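Local coordinates for binding domain (Hc) of Paraclostridial Mosquitocidal Protein 1 (Paraclostridium bifermentans, PDB 6HOX) that targets host nerve cells as the receptor-binding part of a clostridial neurotoxin that acts on Anopheles mosquitoes, the whole toxin also delivering its light chain into the cytosol, at residues S67-S72 with K208-R213; R330-A335 with K371-Q376. All blocks are in the same frame, centred on the assembly; numbering follows the deposited sequence.

Contact 1: S67-S72 with K208-R213; sequences SNENSS and KLEGNR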
# COMPACT_ATOMS: atom_id res chain seq x y z
N SER A 67 -17.76 5.44 9.66
CA SER A 67 -19.04 5.83 9.07
C SER A 67 -20.05 6.25 10.15
O SER A 67 -21.14 5.69 10.24
CB SER A 67 -19.58 4.71 8.22
OG SER A 67 -18.80 4.56 7.05
N ASN A 68 -19.66 7.21 10.99
CA ASN A 68 -20.60 7.81 11.96
C ASN A 68 -20.39 9.32 11.98
O ASN A 68 -19.35 9.82 11.53
CB ASN A 68 -20.46 7.22 13.36
CG ASN A 68 -19.11 7.51 13.96
OD1 ASN A 68 -18.87 8.63 14.42
ND2 ASN A 68 -18.22 6.53 13.91
N GLU A 69 -21.40 10.02 12.53
CA GLU A 69 -21.55 11.47 12.43
C GLU A 69 -20.47 12.19 13.24
O GLU A 69 -20.09 13.28 12.90
CB GLU A 69 -22.94 11.90 12.90
CG GLU A 69 -24.02 11.52 11.93
CD GLU A 69 -23.82 12.17 10.57
OE1 GLU A 69 -23.87 13.41 10.50
OE2 GLU A 69 -23.54 11.43 9.60
N ASN A 70 -19.92 11.53 14.25
CA ASN A 70 -18.90 12.13 15.09
C ASN A 70 -17.50 11.98 14.49
O ASN A 70 -16.54 12.47 15.07
CB ASN A 70 -18.96 11.56 16.50
CG ASN A 70 -19.93 12.35 17.33
OD1 ASN A 70 -19.97 13.58 17.23
ND2 ASN A 70 -20.74 11.66 18.13
N SER A 71 -17.39 11.28 13.36
CA SER A 71 -16.10 10.99 12.76
C SER A 71 -15.85 11.95 11.59
O SER A 71 -16.00 11.58 10.43
CB SER A 71 -16.02 9.53 12.35
OG SER A 71 -14.67 9.11 12.26
N SER A 72 -15.47 13.18 11.92
CA SER A 72 -15.21 14.20 10.93
C SER A 72 -14.18 15.19 11.45
O SER A 72 -14.02 15.34 12.68
CB SER A 72 -16.47 14.91 10.56
OG SER A 72 -16.90 15.72 11.65
N LYS A 208 -14.73 13.60 5.97
CA LYS A 208 -15.84 12.79 6.48
C LYS A 208 -16.40 11.92 5.36
O LYS A 208 -16.61 12.42 4.25
CB LYS A 208 -16.98 13.69 6.96
CG LYS A 208 -18.10 12.98 7.68
CD LYS A 208 -19.24 13.90 8.04
CE LYS A 208 -20.26 13.25 8.95
NZ LYS A 208 -20.96 12.13 8.29
N LEU A 209 -16.67 10.65 5.69
CA LEU A 209 -17.46 9.76 4.84
C LEU A 209 -18.91 10.26 4.85
O LEU A 209 -19.54 10.26 5.90
CB LEU A 209 -17.39 8.33 5.36
CG LEU A 209 -16.11 7.57 5.02
CD1 LEU A 209 -15.97 6.34 5.90
CD2 LEU A 209 -16.10 7.18 3.55
N GLU A 210 -19.41 10.69 3.69
CA GLU A 210 -20.77 11.22 3.58
C GLU A 210 -21.45 10.63 2.35
O GLU A 210 -21.00 10.89 1.25
CB GLU A 210 -20.74 12.75 3.50
CG GLU A 210 -22.10 13.39 3.68
CD GLU A 210 -22.71 13.12 5.04
OE1 GLU A 210 -22.14 13.56 6.06
OE2 GLU A 210 -23.72 12.41 5.09
N GLY A 211 -22.54 9.89 2.55
CA GLY A 211 -23.38 9.39 1.45
C GLY A 211 -23.32 7.88 1.28
O GLY A 211 -24.11 7.32 0.53
N ASN A 212 -22.42 7.22 2.01
CA ASN A 212 -22.22 5.78 1.92
C ASN A 212 -23.27 5.05 2.78
O ASN A 212 -23.46 5.37 3.95
CB ASN A 212 -20.79 5.40 2.33
CG ASN A 212 -20.43 5.85 3.73
OD1 ASN A 212 -20.52 7.03 4.05
ND2 ASN A 212 -20.02 4.90 4.56
N ARG A 213 -23.98 4.08 2.18
CA ARG A 213 -24.94 3.26 2.94
C ARG A 213 -24.20 2.12 3.66
O ARG A 213 -24.70 1.61 4.67
CB ARG A 213 -26.05 2.74 2.03
CG ARG A 213 -27.08 3.80 1.66
CD ARG A 213 -28.03 3.28 0.60
NE ARG A 213 -28.51 4.34 -0.27
CZ ARG A 213 -27.77 4.98 -1.17
NH1 ARG A 213 -26.48 4.69 -1.28
NH2 ARG A 213 -28.30 5.91 -1.93
O HOH W 1 -19.40 9.72 8.53
O HOH W 2 -24.53 10.96 7.01
O HOH W 3 -16.36 9.88 8.46
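Lys208 reaches Glu69 with its ammonium group: NZ lies 3.0 Å from Glu69 OE2 and approaches it from above the carboxylate plane, 48° out of it. The same NZ forms a second salt bridge with Glu210 OE1 at 2.9 Å, again from above the carboxylate. One lysine thus joins two acids whose nearest oxygens, Glu69 OE2 and Glu210 OE1, stand only 4.4 Å apart, and its positive charge probably offsets their repulsion. The extended chain carries Lys208 CB to CD past Ser72 CB (CG at 3.8 Å), and the bend at chi4 (-65°) places NZ between the acids.

Uncharged hydrogen bonding centres on Ser67, whose OG accepts a bond from Asn212 ND2 at 2.8 Å, with OG close to the amide plane. The serine oxygen also bonds Gln217 O, and Leu209 CD1 meets it from the other segment.

Three waters bridge the segments. One accepts from Lys208 NZ and lies near Asn68 O and Leu209 O; another joins the carboxylate oxygens Glu69 OE2 and Glu210 OE2; a third accepts from Leu209 N beside Ser71 O.

The type I turn Asn68-Ser71 belongs to the loop joining strands 61-66 and 73-75 of the N-terminal, concanavalin-like receptor-binding region, while Leu209 and Glu210 form a short strand beside strand 112-113, with Leu209 packing on Tyr112.

Contact 2: R330-A335 with K371-Q376; sequences RKNDVA and KLIQLQ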
# COMPACT_ATOMS: atom_id res chain seq x y z
N ARG A 330 15.31 -3.64 7.98
CA ARG A 330 15.94 -2.77 7.02
C ARG A 330 16.65 -3.58 5.95
O ARG A 330 17.12 -4.71 6.17
CB ARG A 330 16.91 -1.81 7.73
CG ARG A 330 16.19 -0.80 8.62
CD ARG A 330 17.16 0.06 9.40
NE ARG A 330 16.46 1.02 10.26
CZ ARG A 330 15.87 0.74 11.41
NH1 ARG A 330 15.94 -0.47 11.94
NH2 ARG A 330 15.15 1.67 12.01
N LYS A 331 16.70 -2.97 4.77
CA LYS A 331 17.41 -3.42 3.60
C LYS A 331 18.82 -3.88 3.99
O LYS A 331 19.53 -3.13 4.62
CB LYS A 331 17.46 -2.22 2.64
CG LYS A 331 18.08 -2.49 1.29
CD LYS A 331 18.47 -1.24 0.54
CE LYS A 331 17.34 -0.26 0.33
NZ LYS A 331 17.74 0.80 -0.62
N ASN A 332 19.15 -5.13 3.65
CA ASN A 332 20.43 -5.80 3.85
C ASN A 332 20.60 -6.41 5.25
O ASN A 332 21.68 -6.90 5.56
CB ASN A 332 21.64 -4.92 3.53
CG ASN A 332 21.65 -4.42 2.11
OD1 ASN A 332 22.11 -3.31 1.85
ND2 ASN A 332 21.13 -5.21 1.18
N ASP A 333 19.53 -6.46 6.05
CA ASP A 333 19.60 -7.13 7.35
C ASP A 333 19.72 -8.64 7.14
O ASP A 333 19.07 -9.18 6.26
CB ASP A 333 18.36 -6.86 8.21
CG ASP A 333 18.33 -5.49 8.86
OD1 ASP A 333 19.34 -4.76 8.75
OD2 ASP A 333 17.29 -5.18 9.50
N VAL A 334 20.54 -9.29 7.98
CA VAL A 334 20.63 -10.72 8.01
C VAL A 334 19.61 -11.22 9.03
O VAL A 334 19.54 -10.74 10.16
CB VAL A 334 22.06 -11.21 8.34
CG1 VAL A 334 22.08 -12.71 8.63
CG2 VAL A 334 23.01 -10.89 7.20
N ALA A 335 18.77 -12.15 8.59
CA ALA A 335 17.63 -12.55 9.40
C ALA A 335 17.18 -13.95 8.98
O ALA A 335 17.47 -14.41 7.88
CB ALA A 335 16.53 -11.52 9.26
N LYS A 371 19.55 -12.83 3.73
CA LYS A 371 19.56 -11.40 3.76
C LYS A 371 18.30 -10.90 3.03
O LYS A 371 18.02 -11.33 1.92
CB LYS A 371 20.84 -10.88 3.12
CG LYS A 371 21.18 -9.43 3.42
CD LYS A 371 22.49 -8.99 2.81
CE LYS A 371 23.68 -9.42 3.64
NZ LYS A 371 24.64 -8.31 3.82
N LEU A 372 17.53 -10.03 3.69
CA LEU A 372 16.41 -9.38 3.04
C LEU A 372 16.93 -8.08 2.41
O LEU A 372 17.49 -7.21 3.08
CB LEU A 372 15.29 -9.13 4.06
CG LEU A 372 14.34 -10.31 4.29
CD1 LEU A 372 15.06 -11.48 4.94
CD2 LEU A 372 13.14 -9.92 5.14
N ILE A 373 16.73 -7.98 1.09
CA ILE A 373 17.29 -6.92 0.28
C ILE A 373 16.19 -6.28 -0.57
O ILE A 373 15.09 -6.82 -0.73
CB ILE A 373 18.43 -7.43 -0.62
CG1 ILE A 373 17.90 -8.42 -1.66
CG2 ILE A 373 19.56 -8.01 0.23
CD1 ILE A 373 18.95 -9.03 -2.55
N GLN A 374 16.52 -5.12 -1.11
CA GLN A 374 15.68 -4.43 -2.04
C GLN A 374 16.55 -4.02 -3.22
O GLN A 374 17.31 -3.09 -3.10
CB GLN A 374 15.00 -3.22 -1.39
CG GLN A 374 14.10 -2.46 -2.35
CD GLN A 374 13.08 -3.37 -2.98
OE1 GLN A 374 13.29 -3.90 -4.07
NE2 GLN A 374 11.97 -3.57 -2.27
N LEU A 375 16.43 -4.75 -4.32
CA LEU A 375 17.21 -4.52 -5.53
C LEU A 375 16.49 -3.55 -6.47
O LEU A 375 17.07 -3.13 -7.46
CB LEU A 375 17.47 -5.85 -6.23
CG LEU A 375 18.38 -6.83 -5.49
CD1 LEU A 375 18.45 -8.15 -6.23
CD2 LEU A 375 19.77 -6.26 -5.31
N GLN A 376 15.23 -3.25 -6.18
CA GLN A 376 14.44 -2.24 -6.89
C GLN A 376 14.50 -0.96 -6.04
O GLN A 376 15.46 -0.73 -5.35
CB GLN A 376 13.03 -2.79 -7.15
CG GLN A 376 13.02 -4.06 -8.00
CD GLN A 376 13.59 -3.84 -9.38
OE1 GLN A 376 13.24 -2.87 -10.06
NE2 GLN A 376 14.48 -4.72 -9.80
O HOH W 4 16.78 -0.06 -2.88
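Asn332 and Leu372 are joined through the backbone, Asn332 N giving a hydrogen bond of 2.7 Å to Leu372 O. The next bond runs the other way: Leu372 N donates to Asp333 O at 3.1 Å. That oxygen is also approached by the CA-H of Lys371, with 3.4 Å between Lys371 CA and Asp333 O.

A type II turn, Arg330 to Asp333, shapes the first segment. Asp333 OD2 accepts from Arg330 N at 2.9 Å, the donor lying well above the carboxylate plane, and is also hydrogen-bonded to Tyr259 OH.

Here the strands 333-339 and 369-373 meet antiparallel, within the trefoil-like C-terminal receptor-binding region of the clostridial neurotoxin; Val334 and Lys371 are a non-hydrogen-bonded pair. Strand 384-388 flanks 369-373 and bonds to Lys371 and Ile373. The Leu372 side chain packs on Ile319 of strand 316-320 and on Leu249.

Side-chain packing mixes methylene and methyl groups with polar atoms. Lys371 lays CG and CD against Asn332 O, CG at 3.4 Å, and its chain, bent at chi3 (-81°), brings CE to 3.9 Å from Val334 CG2. Asn332 ND2 sits against the methyl Ile373 CG2. The Lys331 chain crosses that of Gln374, CG and CE both near Gln374 CB.

Beyond this crossing, Lys331 NZ bonds Asn378 OD1 and donates a hydrogen bond of 2.6 Å to a water, which itself donates to Gln374 O and Gln376 O.

Contact 1 and contact 2 lie in different receptor-binding regions of one chain, the first in the N-terminal, concanavalin-like part and the second in the C-terminal, trefoil-like part. They follow each other in sequence, 67-72 with 208-213 closing before 330-335 with 371-376 opens. Their centres are 41 Å apart and their nearest atoms about 31 Å, so neither touches the other, and they fall on opposite sides of the chain's centre. In contact 1 side chains and water link a loop to the segment 208-213; contact 2 is joined by two backbone hydrogen bonds, at a turn and the start of a weakly bonded strand. Both are partly buried.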